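Local coordinates for protein beta-Lactamase/D-Alanine Carboxypeptidase (PDB 5EVI) that probably hydrolyses beta-lactam antibiotics to substituted beta-amino acids, as expected of a class C beta-lactamase that confers antibiotic resistance, at residues A11-V16 and Q43-G48; A75-W80 and Q180-A185; D102-K107 and W142-L147. One frame throughout, in Å; residues are numbered along the deposited sequence.

Contact 1 of 3, residues A11-V16 and Q43-G48; sequences ALDTLV and QFYNYG. With SO4 (sulfate ion), chain O.
Tyr-45 carries most of this helix-to-strand contact, and its atoms can be followed outward from the strand. Its CB bond points at helix 11-16, and with CG anti to its own carbonyl carbon (chi1 -56°) the ring is sent across the gap to meet the helix side chains at about a right angle. Tyr-45 CB already touches Val-16 CG1, and Tyr-45 CG lies 3.8 Å from the same methyl. Val-16 CG1 sits over one face, 4.1 Å from the ring centroid and 22° off the normal, a CH-pi contact displaced toward the rim. Farther out, Tyr-45 CE2 and CZ meet the other methyl, Val-16 CG2. At the ring edge, Tyr-45 CE1 comes within 3.1 Å of Asp-13 OD1. The tip, Tyr-45 OH, donates a hydrogen bond of 3.2 Å to Asp-13 OD1, which receives it on the anti lone pair, and Leu-12 CD2 borders the hydroxyl at 3.8 Å. One carboxylate oxygen thus lies against both the rim and the phenol.

Two residues along the strand, Tyr-47 faces the same way, and its OH reaches Val-16 CG1 at 3.9 Å. At the strand end, Gly-48 N donates to sulfate O4 at 3.1 Å and more weakly to O1; Arg-21 also binds this ion.

Behind Val-16 lie Ile-34 of strand 31-38 and Ile-359 of helix 349-363. The short axes run 10.0 Å apart at 36°, the geometry of an N-terminal helix laid against the edge strand of the antiparallel sheet in the serine beta-lactamase fold.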
loop_
_atom_site.group_PDB
_atom_site.type_symbol
_atom_site.label_atom_id
_atom_site.label_comp_id
_atom_site.label_asym_id
_atom_site.label_seq_id
_atom_site.Cartn_x
_atom_site.Cartn_y
_atom_site.Cartn_z
ATOM N N ALA D 11 6.836 -5.279 29.783
ATOM C CA ALA D 11 5.900 -6.399 29.615
ATOM C C ALA D 11 5.486 -6.574 28.149
ATOM O O ALA D 11 5.407 -7.700 27.660
ATOM C CB ALA D 11 4.676 -6.224 30.503
ATOM N N LEU D 12 5.237 -5.464 27.455
ATOM C CA LEU D 12 4.942 -5.501 26.024
ATOM C C LEU D 12 6.163 -5.926 25.196
ATOM O O LEU D 12 6.017 -6.687 24.245
ATOM C CB LEU D 12 4.416 -4.145 25.545
ATOM C CG LEU D 12 3.925 -4.057 24.097
ATOM C CD1 LEU D 12 2.805 -5.051 23.818
ATOM C CD2 LEU D 12 3.475 -2.636 23.793
ATOM N N ASP D 13 7.355 -5.445 25.564
ATOM C CA ASP D 13 8.609 -5.833 24.888
ATOM C C ASP D 13 8.742 -7.362 24.806
ATOM O O ASP D 13 9.004 -7.918 23.732
ATOM C CB ASP D 13 9.863 -5.265 25.594
ATOM C CG ASP D 13 9.951 -3.730 25.560
ATOM O OD1 ASP D 13 9.385 -3.092 24.649
ATOM O OD2 ASP D 13 10.598 -3.151 26.468
ATOM N N THR D 14 8.548 -8.031 25.941
ATOM C CA THR D 14 8.685 -9.489 26.000
ATOM C C THR D 14 7.598 -10.193 25.180
ATOM O O THR D 14 7.892 -11.142 24.463
ATOM C CB THR D 14 8.687 -10.004 27.449
ATOM O OG1 THR D 14 7.575 -9.441 28.157
ATOM C CG2 THR D 14 9.985 -9.605 28.144
ATOM N N LEU D 15 6.359 -9.713 25.273
ATOM C CA LEU D 15 5.263 -10.258 24.463
ATOM C C LEU D 15 5.536 -10.149 22.952
ATOM O O LEU D 15 5.380 -11.128 22.229
ATOM C CB LEU D 15 3.938 -9.576 24.801
ATOM C CG LEU D 15 3.322 -9.882 26.173
ATOM C CD1 LEU D 15 2.238 -8.871 26.512
ATOM C CD2 LEU D 15 2.776 -11.304 26.231
ATOM N N VAL D 16 5.952 -8.974 22.485
ATOM C CA VAL D 16 6.205 -8.782 21.046
ATOM C C VAL D 16 7.346 -9.699 20.619
ATOM O O VAL D 16 7.250 -10.367 19.600
ATOM C CB VAL D 16 6.508 -7.311 20.661
ATOM C CG1 VAL D 16 6.847 -7.200 19.172
ATOM C CG2 VAL D 16 5.326 -6.404 20.983
ATOM N N GLN D 43 6.833 2.901 19.513
ATOM C CA GLN D 43 7.713 1.858 20.026
ATOM C C GLN D 43 8.244 1.069 18.834
ATOM O O GLN D 43 7.521 0.849 17.853
ATOM C CB GLN D 43 6.962 0.930 20.983
ATOM C CG GLN D 43 6.331 1.616 22.194
ATOM C CD GLN D 43 7.337 1.990 23.279
ATOM O OE1 GLN D 43 8.298 2.718 23.040
ATOM N NE2 GLN D 43 7.103 1.496 24.492
ATOM N N PHE D 44 9.502 0.642 18.926
ATOM C CA PHE D 44 10.156 -0.102 17.844
ATOM C C PHE D 44 10.752 -1.412 18.333
ATOM O O PHE D 44 11.293 -1.482 19.440
ATOM C CB PHE D 44 11.241 0.745 17.197
ATOM C CG PHE D 44 10.716 1.969 16.510
ATOM C CD1 PHE D 44 10.210 1.888 15.212
ATOM C CD2 PHE D 44 10.707 3.202 17.161
ATOM C CE1 PHE D 44 9.721 3.016 14.575
ATOM C CE2 PHE D 44 10.218 4.333 16.525
ATOM C CZ PHE D 44 9.726 4.241 15.228
ATOM N N TYR D 45 10.637 -2.437 17.493
ATOM C CA TYR D 45 11.094 -3.785 17.788
ATOM C C TYR D 45 11.768 -4.333 16.547
ATOM O O TYR D 45 11.123 -4.488 15.513
ATOM C CB TYR D 45 9.913 -4.678 18.158
ATOM C CG TYR D 45 9.126 -4.134 19.303
ATOM C CD1 TYR D 45 9.552 -4.335 20.605
ATOM C CD2 TYR D 45 7.980 -3.374 19.090
ATOM C CE1 TYR D 45 8.853 -3.811 21.669
ATOM C CE2 TYR D 45 7.264 -2.855 20.155
ATOM C CZ TYR D 45 7.704 -3.080 21.445
ATOM O OH TYR D 45 7.000 -2.567 22.507
ATOM N N ASN D 46 13.063 -4.602 16.653
ATOM C CA ASN D 46 13.848 -5.097 15.539
ATOM C C ASN D 46 14.538 -6.401 15.923
ATOM O O ASN D 46 15.028 -6.544 17.049
ATOM C CB ASN D 46 14.852 -4.040 15.102
ATOM C CG ASN D 46 14.177 -2.763 14.611
ATOM O OD1 ASN D 46 13.562 -2.757 13.554
ATOM N ND2 ASN D 46 14.295 -1.677 15.376
ATOM N N TYR D 47 14.544 -7.353 14.988
ATOM C CA TYR D 47 15.097 -8.692 15.197
ATOM C C TYR D 47 15.833 -9.156 13.945
ATOM O O TYR D 47 15.419 -8.848 12.819
ATOM C CB TYR D 47 13.965 -9.667 15.527
ATOM C CG TYR D 47 13.070 -9.159 16.634
ATOM C CD1 TYR D 47 13.512 -9.145 17.957
ATOM C CD2 TYR D 47 11.805 -8.638 16.357
ATOM C CE1 TYR D 47 12.705 -8.654 18.979
ATOM C CE2 TYR D 47 10.996 -8.146 17.370
ATOM C CZ TYR D 47 11.447 -8.165 18.678
ATOM O OH TYR D 47 10.647 -7.671 19.678
ATOM N N GLY D 48 16.936 -9.872 14.148
ATOM C CA GLY D 48 17.669 -10.494 13.048
ATOM C C GLY D 48 18.499 -9.514 12.242
ATOM O O GLY D 48 18.750 -8.368 12.670
HETATM S S SO4 O . 18.408 -10.937 17.178
HETATM O O1 SO4 O . 16.940 -11.068 17.298
HETATM O O2 SO4 O . 19.020 -11.140 18.509
HETATM O O3 SO4 O . 18.925 -11.949 16.226
HETATM O O4 SO4 O . 18.744 -9.587 16.675
#

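Contact 2 of 3, residues A75-W80 and Q180-A185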
loop_
_atom_site.group_PDB
_atom_site.type_symbol
_atom_site.label_atom_id
_atom_site.label_comp_id
_atom_site.label_asym_id
_atom_site.label_seq_id
_atom_site.Cartn_x
_atom_site.Cartn_y
_atom_site.Cartn_z
ATOM N N ALA D 75 -2.062 6.324 -4.410
ATOM C CA ALA D 75 -3.413 6.797 -4.152
ATOM C C ALA D 75 -3.414 8.142 -3.424
ATOM O O ALA D 75 -4.169 9.032 -3.773
ATOM C CB ALA D 75 -4.205 5.747 -3.381
ATOM N N THR D 76 -2.536 8.303 -2.443
ATOM C CA THR D 76 -2.370 9.593 -1.787
ATOM C C THR D 76 -1.917 10.663 -2.791
ATOM O O THR D 76 -2.445 11.779 -2.782
ATOM C CB THR D 76 -1.437 9.492 -0.583
ATOM O OG1 THR D 76 -1.804 8.337 0.200
ATOM C CG2 THR D 76 -1.530 10.770 0.253
ATOM N N LEU D 77 -1.021 10.305 -3.713
ATOM C CA LEU D 77 -0.582 11.257 -4.762
ATOM C C LEU D 77 -1.784 11.731 -5.577
ATOM O O LEU D 77 -1.972 12.932 -5.770
ATOM C CB LEU D 77 0.454 10.618 -5.691
ATOM C CG LEU D 77 1.274 11.564 -6.574
ATOM C CD1 LEU D 77 2.399 12.193 -5.757
ATOM C CD2 LEU D 77 1.838 10.823 -7.781
ATOM N N ALA D 78 -2.610 10.792 -6.031
ATOM C CA ALA D 78 -3.821 11.144 -6.800
ATOM C C ALA D 78 -4.829 11.998 -5.998
ATOM O O ALA D 78 -5.377 12.983 -6.524
ATOM C CB ALA D 78 -4.485 9.890 -7.323
ATOM N N THR D 79 -5.064 11.650 -4.728
ATOM C CA THR D 79 -5.989 12.447 -3.903
ATOM C C THR D 79 -5.387 13.790 -3.466
ATOM O O THR D 79 -6.127 14.709 -3.120
ATOM C CB THR D 79 -6.483 11.702 -2.645
ATOM O OG1 THR D 79 -5.382 11.437 -1.775
ATOM C CG2 THR D 79 -7.211 10.405 -3.025
ATOM N N TRP D 80 -4.058 13.898 -3.467
ATOM C CA TRP D 80 -3.392 15.179 -3.217
ATOM C C TRP D 80 -3.568 16.082 -4.448
ATOM O O TRP D 80 -3.814 17.274 -4.305
ATOM C CB TRP D 80 -1.917 14.966 -2.880
ATOM C CG TRP D 80 -1.188 16.138 -2.259
ATOM C CD1 TRP D 80 -1.692 17.067 -1.397
ATOM C CD2 TRP D 80 0.196 16.455 -2.425
ATOM N NE1 TRP D 80 -0.707 17.957 -1.027
ATOM C CE2 TRP D 80 0.464 17.600 -1.641
ATOM C CE3 TRP D 80 1.240 15.882 -3.162
ATOM C CZ2 TRP D 80 1.731 18.192 -1.590
ATOM C CZ3 TRP D 80 2.492 16.460 -3.108
ATOM C CH2 TRP D 80 2.734 17.602 -2.329
ATOM N N GLN D 180 10.238 14.188 -4.585
ATOM C CA GLN D 180 10.483 15.611 -4.342
ATOM C C GLN D 180 9.281 16.383 -3.803
ATOM O O GLN D 180 9.460 17.493 -3.294
ATOM C CB GLN D 180 10.956 16.293 -5.634
ATOM C CG GLN D 180 12.220 15.701 -6.232
ATOM C CD GLN D 180 13.340 15.632 -5.219
ATOM O OE1 GLN D 180 13.898 14.565 -4.973
ATOM N NE2 GLN D 180 13.645 16.773 -4.589
ATOM N N ARG D 181 8.075 15.822 -3.932
ATOM C CA ARG D 181 6.852 16.518 -3.530
ATOM C C ARG D 181 6.089 15.812 -2.405
ATOM O O ARG D 181 5.937 16.391 -1.349
ATOM C CB ARG D 181 5.949 16.747 -4.746
ATOM C CG ARG D 181 6.366 17.911 -5.626
ATOM C CD ARG D 181 6.027 19.255 -4.988
ATOM N NE ARG D 181 5.933 20.307 -5.997
ATOM C CZ ARG D 181 6.967 20.884 -6.620
ATOM N NH1 ARG D 181 6.722 21.830 -7.525
ATOM N NH2 ARG D 181 8.236 20.530 -6.366
ATOM N N LEU D 182 5.624 14.576 -2.616
ATOM C CA LEU D 182 4.779 13.904 -1.604
ATOM C C LEU D 182 5.548 13.470 -0.356
ATOM O O LEU D 182 5.094 13.736 0.769
ATOM C CB LEU D 182 4.029 12.699 -2.188
ATOM C CG LEU D 182 3.117 11.933 -1.199
ATOM C CD1 LEU D 182 1.860 12.718 -0.847
ATOM C CD2 LEU D 182 2.780 10.551 -1.729
ATOM N N PHE D 183 6.681 12.785 -0.555
ATOM C CA PHE D 183 7.491 12.271 0.563
ATOM C C PHE D 183 8.043 13.416 1.447
ATOM O O PHE D 183 7.903 13.348 2.676
ATOM C CB PHE D 183 8.632 11.325 0.104
ATOM C CG PHE D 183 8.192 10.076 -0.649
ATOM C CD1 PHE D 183 6.904 9.535 -0.542
ATOM C CD2 PHE D 183 9.128 9.395 -1.436
ATOM C CE1 PHE D 183 6.552 8.375 -1.241
ATOM C CE2 PHE D 183 8.793 8.223 -2.119
ATOM C CZ PHE D 183 7.497 7.719 -2.031
ATOM N N PRO D 184 8.638 14.474 0.841
ATOM C CA PRO D 184 8.962 15.665 1.646
ATOM C C PRO D 184 7.760 16.321 2.336
ATOM O O PRO D 184 7.852 16.657 3.523
ATOM C CB PRO D 184 9.591 16.617 0.623
ATOM C CG PRO D 184 10.238 15.710 -0.355
ATOM C CD PRO D 184 9.272 14.559 -0.491
ATOM N N ALA D 185 6.661 16.502 1.614
ATOM C CA ALA D 185 5.442 17.116 2.181
ATOM C C ALA D 185 4.874 16.349 3.381
ATOM O O ALA D 185 4.288 16.956 4.277
ATOM C CB ALA D 185 4.365 17.273 1.110
#
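The indole of Trp-80 is the flat group of this interface, and it meets the helix segment 180-185 with its six-membered ring. In the ring plane, at the edge, stands Arg-181 CB, 3.8 Å from Trp-80 CZ3. The neighbouring backbone approaches obliquely: Arg-181 O is 3.6 Å from Trp-80 CH2, and Leu-182 N is 3.7 Å from Trp-80 CZ3. Ala-185 CB, one turn on, also arrives obliquely, 3.8 Å from Trp-80 CH2. The ring is carried there by a first torsion that sets CG anti to the backbone N (chi1 -165°). Of the Arg-181 side chain, CB does the touching, because the chain bends at chi2 (-75°) and the guanidinium leads away.

Leu-182 occupies the middle of the interface, its CG anti to the backbone N. It and Trp-80 slide past each other in opposite directions, bringing Leu-182 CD1 to 4.0 Å from Trp-80 CE3. The same methyl touches Thr-76 CG2, while Leu-182 CB receives Leu-77 CD1 at 4.0 Å. Thr-76 turns its methyl to this apolar surface and gives its hydroxyl to Thr-72 O within its own helix. No hydrogen bond joins the segments; the contact rests on apolar side chains and on the indole lying against the backbone of 181-182.

Leu-252 of helix 250-258 touches both Trp-80 and Ala-185, and Ala-166 of helix 156-169 backs Leu-77. With short axes 10.9 Å apart and crossing at 100°, this is nearly perpendicular helix packing in the helical region of the class C fold; helix 70-83 begins just after a probable SxxK motif serine, Ser-68.

Contact 3 of 3, residues D102-K107 and W142-L147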
loop_
_atom_site.group_PDB
_atom_site.type_symbol
_atom_site.label_atom_id
_atom_site.label_comp_id
_atom_site.label_asym_id
_atom_site.label_seq_id
_atom_site.Cartn_x
_atom_site.Cartn_y
_atom_site.Cartn_z
ATOM N N ASP D 102 -11.625 8.490 -26.824
ATOM C CA ASP D 102 -12.421 7.646 -27.731
ATOM C C ASP D 102 -12.134 6.139 -27.575
ATOM O O ASP D 102 -12.186 5.387 -28.553
ATOM C CB ASP D 102 -12.239 8.086 -29.196
ATOM C CG ASP D 102 -12.417 9.588 -29.391
ATOM O OD1 ASP D 102 -13.314 10.179 -28.749
ATOM O OD2 ASP D 102 -11.663 10.176 -30.193
ATOM N N THR D 103 -11.837 5.715 -26.344
ATOM C CA THR D 103 -11.576 4.308 -26.016
ATOM C C THR D 103 -12.576 3.824 -24.970
ATOM O O THR D 103 -13.299 4.621 -24.372
ATOM C CB THR D 103 -10.148 4.105 -25.466
ATOM O OG1 THR D 103 -9.948 4.925 -24.306
ATOM C CG2 THR D 103 -9.101 4.451 -26.520
ATOM N N ARG D 104 -12.605 2.514 -24.753
ATOM C CA ARG D 104 -13.472 1.912 -23.737
ATOM C C ARG D 104 -12.993 2.302 -22.336
ATOM O O ARG D 104 -13.803 2.677 -21.483
ATOM C CB ARG D 104 -13.508 0.390 -23.887
ATOM C CG ARG D 104 -14.130 -0.083 -25.196
ATOM C CD ARG D 104 -13.847 -1.553 -25.475
ATOM N NE ARG D 104 -13.878 -1.857 -26.906
ATOM C CZ ARG D 104 -12.901 -1.587 -27.778
ATOM N NH1 ARG D 104 -11.771 -0.986 -27.397
ATOM N NH2 ARG D 104 -13.057 -1.918 -29.059
ATOM N N LEU D 105 -11.677 2.228 -22.119
ATOM C CA LEU D 105 -11.057 2.663 -20.855
ATOM C C LEU D 105 -11.193 4.169 -20.630
ATOM O O LEU D 105 -11.330 4.614 -19.490
ATOM C CB LEU D 105 -9.572 2.267 -20.809
ATOM C CG LEU D 105 -8.824 2.438 -19.481
ATOM C CD1 LEU D 105 -9.402 1.547 -18.392
ATOM C CD2 LEU D 105 -7.347 2.142 -19.677
ATOM N N GLY D 106 -11.150 4.935 -21.720
ATOM C CA GLY D 106 -11.278 6.387 -21.692
ATOM C C GLY D 106 -12.485 6.949 -20.962
ATOM O O GLY D 106 -12.338 7.893 -20.185
ATOM N N LYS D 107 -13.667 6.372 -21.208
ATOM C CA LYS D 107 -14.933 6.896 -20.643
ATOM C C LYS D 107 -15.285 6.421 -19.211
ATOM O O LYS D 107 -16.320 6.823 -18.671
ATOM C CB LYS D 107 -16.120 6.643 -21.604
ATOM C CG LYS D 107 -16.632 5.208 -21.709
ATOM C CD LYS D 107 -17.946 5.141 -22.489
ATOM C CE LYS D 107 -18.656 3.807 -22.308
ATOM N NZ LYS D 107 -20.010 3.770 -22.942
ATOM N N TRP D 142 -7.665 -2.224 -24.836
ATOM C CA TRP D 142 -8.345 -2.864 -23.709
ATOM C C TRP D 142 -9.872 -2.942 -23.869
ATOM O O TRP D 142 -10.526 -1.944 -24.184
ATOM C CB TRP D 142 -7.979 -2.157 -22.395
ATOM C CG TRP D 142 -8.654 -2.728 -21.176
ATOM C CD1 TRP D 142 -8.229 -3.774 -20.420
ATOM C CD2 TRP D 142 -9.870 -2.271 -20.580
ATOM N NE1 TRP D 142 -9.102 -4.001 -19.384
ATOM C CE2 TRP D 142 -10.120 -3.090 -19.457
ATOM C CE3 TRP D 142 -10.771 -1.244 -20.883
ATOM C CZ2 TRP D 142 -11.233 -2.918 -18.638
ATOM C CZ3 TRP D 142 -11.882 -1.072 -20.076
ATOM C CH2 TRP D 142 -12.103 -1.905 -18.958
ATOM N N GLN D 143 -10.421 -4.131 -23.640
ATOM C CA GLN D 143 -11.869 -4.343 -23.631
ATOM C C GLN D 143 -12.292 -4.842 -22.255
ATOM O O GLN D 143 -11.656 -5.736 -21.722
ATOM C CB GLN D 143 -12.263 -5.358 -24.702
ATOM C CG GLN D 143 -11.790 -4.947 -26.091
ATOM C CD GLN D 143 -12.654 -5.503 -27.206
ATOM O OE1 GLN D 143 -13.840 -5.156 -27.325
ATOM N NE2 GLN D 143 -12.067 -6.352 -28.043
ATOM N N PRO D 144 -13.385 -4.280 -21.693
ATOM C CA PRO D 144 -13.841 -4.701 -20.371
ATOM C C PRO D 144 -14.427 -6.096 -20.389
ATOM O O PRO D 144 -14.896 -6.553 -21.436
ATOM C CB PRO D 144 -14.947 -3.694 -20.052
ATOM C CG PRO D 144 -15.533 -3.404 -21.384
ATOM C CD PRO D 144 -14.367 -3.384 -22.332
ATOM N N GLU D 145 -14.385 -6.765 -19.243
ATOM C CA GLU D 145 -15.079 -8.037 -19.056
ATOM C C GLU D 145 -16.369 -7.880 -18.251
ATOM O O GLU D 145 -17.315 -8.668 -18.432
ATOM C CB GLU D 145 -14.154 -9.058 -18.397
ATOM C CG GLU D 145 -12.889 -9.328 -19.223
ATOM C CD GLU D 145 -12.435 -10.778 -19.205
ATOM O OE1 GLU D 145 -13.098 -11.610 -18.560
ATOM O OE2 GLU D 145 -11.412 -11.092 -19.855
ATOM N N TYR D 146 -16.397 -6.875 -17.381
ATOM C CA TYR D 146 -17.578 -6.514 -16.620
ATOM C C TYR D 146 -17.760 -4.996 -16.574
ATOM O O TYR D 146 -16.846 -4.233 -16.892
ATOM C CB TYR D 146 -17.518 -7.115 -15.210
ATOM C CG TYR D 146 -16.269 -6.780 -14.417
ATOM C CD1 TYR D 146 -16.177 -5.596 -13.686
ATOM C CD2 TYR D 146 -15.190 -7.662 -14.378
ATOM C CE1 TYR D 146 -15.045 -5.296 -12.932
ATOM C CE2 TYR D 146 -14.054 -7.363 -13.640
ATOM C CZ TYR D 146 -13.983 -6.190 -12.925
ATOM O OH TYR D 146 -12.851 -5.930 -12.208
ATOM N N LEU D 147 -18.976 -4.578 -16.231
ATOM C CA LEU D 147 -19.320 -3.166 -16.124
ATOM C C LEU D 147 -18.609 -2.589 -14.903
ATOM O O LEU D 147 -18.415 -3.332 -13.938
ATOM C CB LEU D 147 -20.843 -2.992 -15.969
ATOM C CG LEU D 147 -21.706 -3.418 -17.157
ATOM C CD1 LEU D 147 -23.183 -3.426 -16.767
ATOM C CD2 LEU D 147 -21.454 -2.484 -18.339
HETATM O O HOH W 1 -9.921 0.903 -23.908
#
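Leu-105 and Trp-142 form the buried first shell, with their side chains crossing at about a right angle. Leu-105 CD1 lies over one face of the indole, 4.2 Å from the centroid of its six-membered ring and 21° off the normal, a CH-pi contact. Leu-105 CB adds a touch to Trp-142 CE3 at 3.7 Å. Pro-144 N covers the opposite face toward the rim, so the indole lies between Leu-105 of the other segment and the backbone of its own.

Outside this, Arg-104 and Gln-143 run side by side in the same direction at the exposed margin. Gln-143 CG lies over one guanidinium face, whereas Arg-104 NE and Gln-143 OE1, 3.3 Å apart, have too poor an angle for a hydrogen bond. Arg-104 CD rests on Pro-144 CD at 3.7 Å. Because Arg-104 is poorly ordered, this outer layer is the less certain.

Water 1 joins the backbones: it accepts from Leu-105 N at 2.8 Å and probably donates to Trp-142 O at 2.9 Å. The turn behind Leu-105 is an ST motif, in which Thr-103 OG1 accepts from Gly-106 N at 2.9 Å.

Farther out, Gly-120 O accepts from Trp-142 NE1, and Phe-121 stacks on the indole. The contact thereby joins the loop between helices 70-83 and 112-115 to the loop leading from helix 132-138 to strand 151-152.

In the fold
The three contacts are spread across a single chain. Contact 1 comes first in sequence and closes before contact 2 opens, while both segments of contact 3 fall between 75-80 and 180-185, the two arms of contact 2. Centre to centre, contact 2 is about 31 Å from contact 1 and about 28 Å from contact 3. Contacts 1 and 3 lie about 49 Å apart, on opposite sides of the chain's centre. No two contacts touch, and none shares a helix or strand with another. The enzyme is thus sampled from the edge of its large antiparallel sheet at contact 1, through the helices of contact 2, to the loops 102-107 and 142-147 on the far side of the chain's centre.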